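Local coordinates for Non-sulfated chondroitin lyase E66 (Autographa californica nucleopolyhedrovirus, PDB 3VSN), which cleaves non-sulfated chondroitin as a polysaccharide lyase of the viral envelope and is essential for oral infection of the insect host, at residues A[447-452]-A[561-566]. Residues are numbered along the deposited sequence; the frame is centred on the assembly and turned at random.
Sequences LFYDHG and HSDSLR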
ATOM      1  N   LEU A 447      -2.556 -18.461  -6.562  1.00 10.78           N
ATOM      2  CA  LEU A 447      -1.304 -18.553  -7.302  1.00 10.92           C
ATOM      3  C   LEU A 447      -1.215 -17.445  -8.349  1.00 11.06           C
ATOM      4  O   LEU A 447      -2.093 -17.331  -9.208  1.00 11.05           O
ATOM      5  CB  LEU A 447      -1.162 -19.935  -7.962  1.00 10.80           C
ATOM      6  CG  LEU A 447       0.068 -20.174  -8.845  1.00 10.81           C
ATOM      7  CD1 LEU A 447       1.344 -20.255  -8.014  1.00 10.68           C
ATOM      8  CD2 LEU A 447      -0.114 -21.437  -9.675  1.00 10.86           C
ATOM      9  N   PHE A 448      -0.160 -16.634  -8.262  1.00 11.24           N
ATOM     10  CA  PHE A 448       0.147 -15.630  -9.288  1.00 11.43           C
ATOM     11  C   PHE A 448       1.214 -16.185 -10.229  1.00 11.43           C
ATOM     12  O   PHE A 448       2.185 -16.803  -9.779  1.00 11.32           O
ATOM     13  CB  PHE A 448       0.669 -14.322  -8.669  1.00 11.80           C
ATOM     14  CG  PHE A 448      -0.343 -13.569  -7.841  1.00 12.25           C
ATOM     15  CD1 PHE A 448      -1.431 -12.939  -8.436  1.00 12.30           C
ATOM     16  CD2 PHE A 448      -0.179 -13.452  -6.463  1.00 12.62           C
ATOM     17  CE1 PHE A 448      -2.353 -12.235  -7.671  1.00 12.60           C
ATOM     18  CE2 PHE A 448      -1.096 -12.745  -5.690  1.00 12.82           C
ATOM     19  CZ  PHE A 448      -2.188 -12.141  -6.296  1.00 12.87           C
ATOM     20  N   TYR A 449       1.041 -15.949 -11.527  1.00 11.35           N
ATOM     21  CA  TYR A 449       1.995 -16.385 -12.552  1.00 11.58           C
ATOM     22  C   TYR A 449       1.886 -15.452 -13.765  1.00 11.59           C
ATOM     23  O   TYR A 449       1.036 -14.564 -13.783  1.00 11.53           O
ATOM     24  CB  TYR A 449       1.697 -17.838 -12.960  1.00 11.76           C
ATOM     25  CG  TYR A 449       0.295 -18.016 -13.503  1.00 11.88           C
ATOM     26  CD1 TYR A 449      -0.782 -18.270 -12.646  1.00 12.02           C
ATOM     27  CD2 TYR A 449       0.036 -17.894 -14.868  1.00 12.00           C
ATOM     28  CE1 TYR A 449      -2.073 -18.405 -13.142  1.00 11.99           C
ATOM     29  CE2 TYR A 449      -1.249 -18.027 -15.370  1.00 12.07           C
ATOM     30  CZ  TYR A 449      -2.296 -18.289 -14.506  1.00 12.05           C
ATOM     31  OH  TYR A 449      -3.569 -18.431 -15.012  1.00 12.54           O
ATOM     32  N   ASP A 450       2.734 -15.635 -14.775  1.00 11.83           N
ATOM     33  CA  ASP A 450       2.580 -14.877 -16.021  1.00 12.26           C
ATOM     34  C   ASP A 450       1.639 -15.660 -16.949  1.00 12.15           C
ATOM     35  O   ASP A 450       2.003 -16.753 -17.361  1.00 12.19           O
ATOM     36  CB  ASP A 450       3.942 -14.666 -16.702  1.00 12.55           C
ATOM     37  CG  ASP A 450       4.942 -13.913 -15.824  1.00 12.97           C
ATOM     38  OD1 ASP A 450       4.544 -12.999 -15.073  1.00 13.09           O
ATOM     39  OD2 ASP A 450       6.146 -14.217 -15.907  1.00 13.52           O
ATOM     40  N   HIS A 451       0.444 -15.152 -17.287  1.00 12.07           N
ATOM     41  CA  HIS A 451      -0.066 -13.822 -16.943  1.00 12.02           C
ATOM     42  C   HIS A 451      -1.429 -13.917 -16.307  1.00 11.78           C
ATOM     43  O   HIS A 451      -2.436 -13.469 -16.881  1.00 11.66           O
ATOM     44  CB  HIS A 451      -0.176 -12.970 -18.201  1.00 12.58           C
ATOM     45  CG  HIS A 451       1.137 -12.752 -18.915  1.00 13.12           C
ATOM     46  ND1 HIS A 451       1.847 -11.617 -18.788  1.00 13.41           N
ATOM     47  CD2 HIS A 451       1.851 -13.569 -19.789  1.00 13.56           C
ATOM     48  CE1 HIS A 451       2.963 -11.701 -19.538  1.00 13.71           C
ATOM     49  NE2 HIS A 451       2.964 -12.897 -20.148  1.00 13.97           N
ATOM     50  N   GLY A 452      -1.495 -14.506 -15.121  1.00 11.45           N
ATOM     51  CA  GLY A 452      -2.783 -14.698 -14.476  1.00 11.24           C
ATOM     52  C   GLY A 452      -2.720 -15.060 -13.011  1.00 10.97           C
ATOM     53  O   GLY A 452      -1.666 -14.995 -12.384  1.00 10.69           O
ATOM     54  N   HIS A 561      -3.762 -12.549 -22.985  1.00 18.55           N
ATOM     55  CA  HIS A 561      -2.759 -13.503 -22.480  1.00 19.17           C
ATOM     56  C   HIS A 561      -3.343 -14.752 -21.875  1.00 19.91           C
ATOM     57  O   HIS A 561      -3.339 -14.912 -20.645  1.00 21.04           O
ATOM     58  CB  HIS A 561      -1.857 -12.835 -21.447  1.00 19.22           C
ATOM     59  CG  HIS A 561      -0.926 -11.805 -22.023  1.00 19.51           C
ATOM     60  ND1 HIS A 561      -1.246 -10.500 -22.094  1.00 19.91           N
ATOM     61  CD2 HIS A 561       0.348 -11.929 -22.562  1.00 19.67           C
ATOM     62  CE1 HIS A 561      -0.230  -9.820 -22.649  1.00 19.71           C
ATOM     63  NE2 HIS A 561       0.745 -10.697 -22.939  1.00 20.37           N
ATOM     64  N   SER A 562      -3.814 -15.664 -22.724  1.00 19.33           N
ATOM     65  CA  SER A 562      -4.465 -16.894 -22.264  1.00 18.90           C
ATOM     66  C   SER A 562      -3.471 -17.997 -21.879  1.00 18.50           C
ATOM     67  O   SER A 562      -2.312 -17.987 -22.299  1.00 18.28           O
ATOM     68  CB  SER A 562      -5.436 -17.406 -23.331  1.00 18.99           C
ATOM     69  OG  SER A 562      -4.732 -17.818 -24.491  1.00 19.48           O
ATOM     70  N   ASP A 563      -3.936 -18.949 -21.080  1.00 17.84           N
ATOM     71  CA  ASP A 563      -3.116 -20.092 -20.685  1.00 17.53           C
ATOM     72  C   ASP A 563      -3.979 -21.339 -20.559  1.00 17.31           C
ATOM     73  O   ASP A 563      -5.205 -21.261 -20.641  1.00 17.58           O
ATOM     74  CB  ASP A 563      -2.402 -19.804 -19.362  1.00 17.41           C
ATOM     75  CG  ASP A 563      -3.370 -19.546 -18.222  1.00 17.44           C
ATOM     76  OD1 ASP A 563      -4.118 -20.476 -17.850  1.00 17.02           O
ATOM     77  OD2 ASP A 563      -3.388 -18.411 -17.701  1.00 17.56           O
ATOM     78  N   SER A 564      -3.336 -22.481 -20.339  1.00 16.93           N
ATOM     79  CA  SER A 564      -4.054 -23.741 -20.189  1.00 16.47           C
ATOM     80  C   SER A 564      -3.894 -24.313 -18.781  1.00 15.58           C
ATOM     81  O   SER A 564      -3.680 -25.514 -18.603  1.00 14.99           O
ATOM     82  CB  SER A 564      -3.585 -24.740 -21.251  1.00 17.30           C
ATOM     83  OG  SER A 564      -3.803 -24.214 -22.553  1.00 18.93           O
ATOM     84  N   LEU A 565      -4.009 -23.446 -17.778  1.00 14.71           N
ATOM     85  CA  LEU A 565      -3.898 -23.867 -16.384  1.00 14.25           C
ATOM     86  C   LEU A 565      -4.906 -24.972 -16.054  1.00 14.18           C
ATOM     87  O   LEU A 565      -6.072 -24.897 -16.438  1.00 14.08           O
ATOM     88  CB  LEU A 565      -4.087 -22.665 -15.450  1.00 13.83           C
ATOM     89  CG  LEU A 565      -4.038 -22.897 -13.937  1.00 13.66           C
ATOM     90  CD1 LEU A 565      -3.539 -21.643 -13.235  1.00 13.18           C
ATOM     91  CD2 LEU A 565      -5.406 -23.308 -13.399  1.00 13.64           C
ATOM     92  N   ARG A 566      -4.437 -25.998 -15.349  1.00 14.25           N
ATOM     93  CA  ARG A 566      -5.304 -27.049 -14.826  1.00 14.53           C
ATOM     94  C   ARG A 566      -5.010 -27.244 -13.343  1.00 13.76           C
ATOM     95  O   ARG A 566      -3.895 -26.985 -12.891  1.00 13.56           O
ATOM     96  CB  ARG A 566      -5.096 -28.363 -15.595  1.00 15.43           C
ATOM     97  CG  ARG A 566      -5.359 -28.290 -17.096  1.00 16.99           C
ATOM     98  CD  ARG A 566      -6.840 -28.114 -17.418  1.00 18.84           C
ATOM     99  NE  ARG A 566      -7.095 -28.080 -18.862  1.00 20.10           N
ATOM    100  CZ  ARG A 566      -7.115 -26.977 -19.611  1.00 21.18           C
ATOM    101  NH1 ARG A 566      -6.901 -25.781 -19.067  1.00 21.51           N
ATOM    102  NH2 ARG A 566      -7.353 -27.070 -20.915  1.00 21.64           N
TER
HETATM  103  O   HOH W   1      -1.673 -16.356 -18.643  1.00 18.88           O
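OD2 of D563 receives the hydroxyl of Y449 in a hydrogen bond of 2.7 Å from OH to OD2, the hydroxyl approaching from above the carboxylate plane, 38° out of it. The same oxygen lies at the edge of the tyrosine ring, near its plane, and the carboxylate is turned steeply against the ring. Y449 has CG between its backbone N and carbonyl carbon (chi1 59°), which carries the ring across to the loop. The other oxygen, OD1, takes the backbone N of L565 at 3.0 Å, closing an Asx turn, and forms a salt bridge with K555; together these probably favour a charged carboxylate. One water accepts from H451 N at 2.8 Å and lies within hydrogen-bonding distance of H561 O and D563 OD2, beside the histidine pair. CD2 of H561 rests over one face of the H451 imidazole, 3.6 Å from H451 CD2, with the rings inclined obliquely at 33°; D450 CB covers the opposite face. CD1 of L565 packs against Y449 CE1 at 3.6 Å. The β-hairpin turn joining antiparallel strands 440-449 and 452-461, with a cis peptide bond before H451, is thereby joined to the loop leading from strand 550-558 of the same sheet to strand 566-569, which begins the next sheet, while T334 holds H451 ND1 beside strand 335-340.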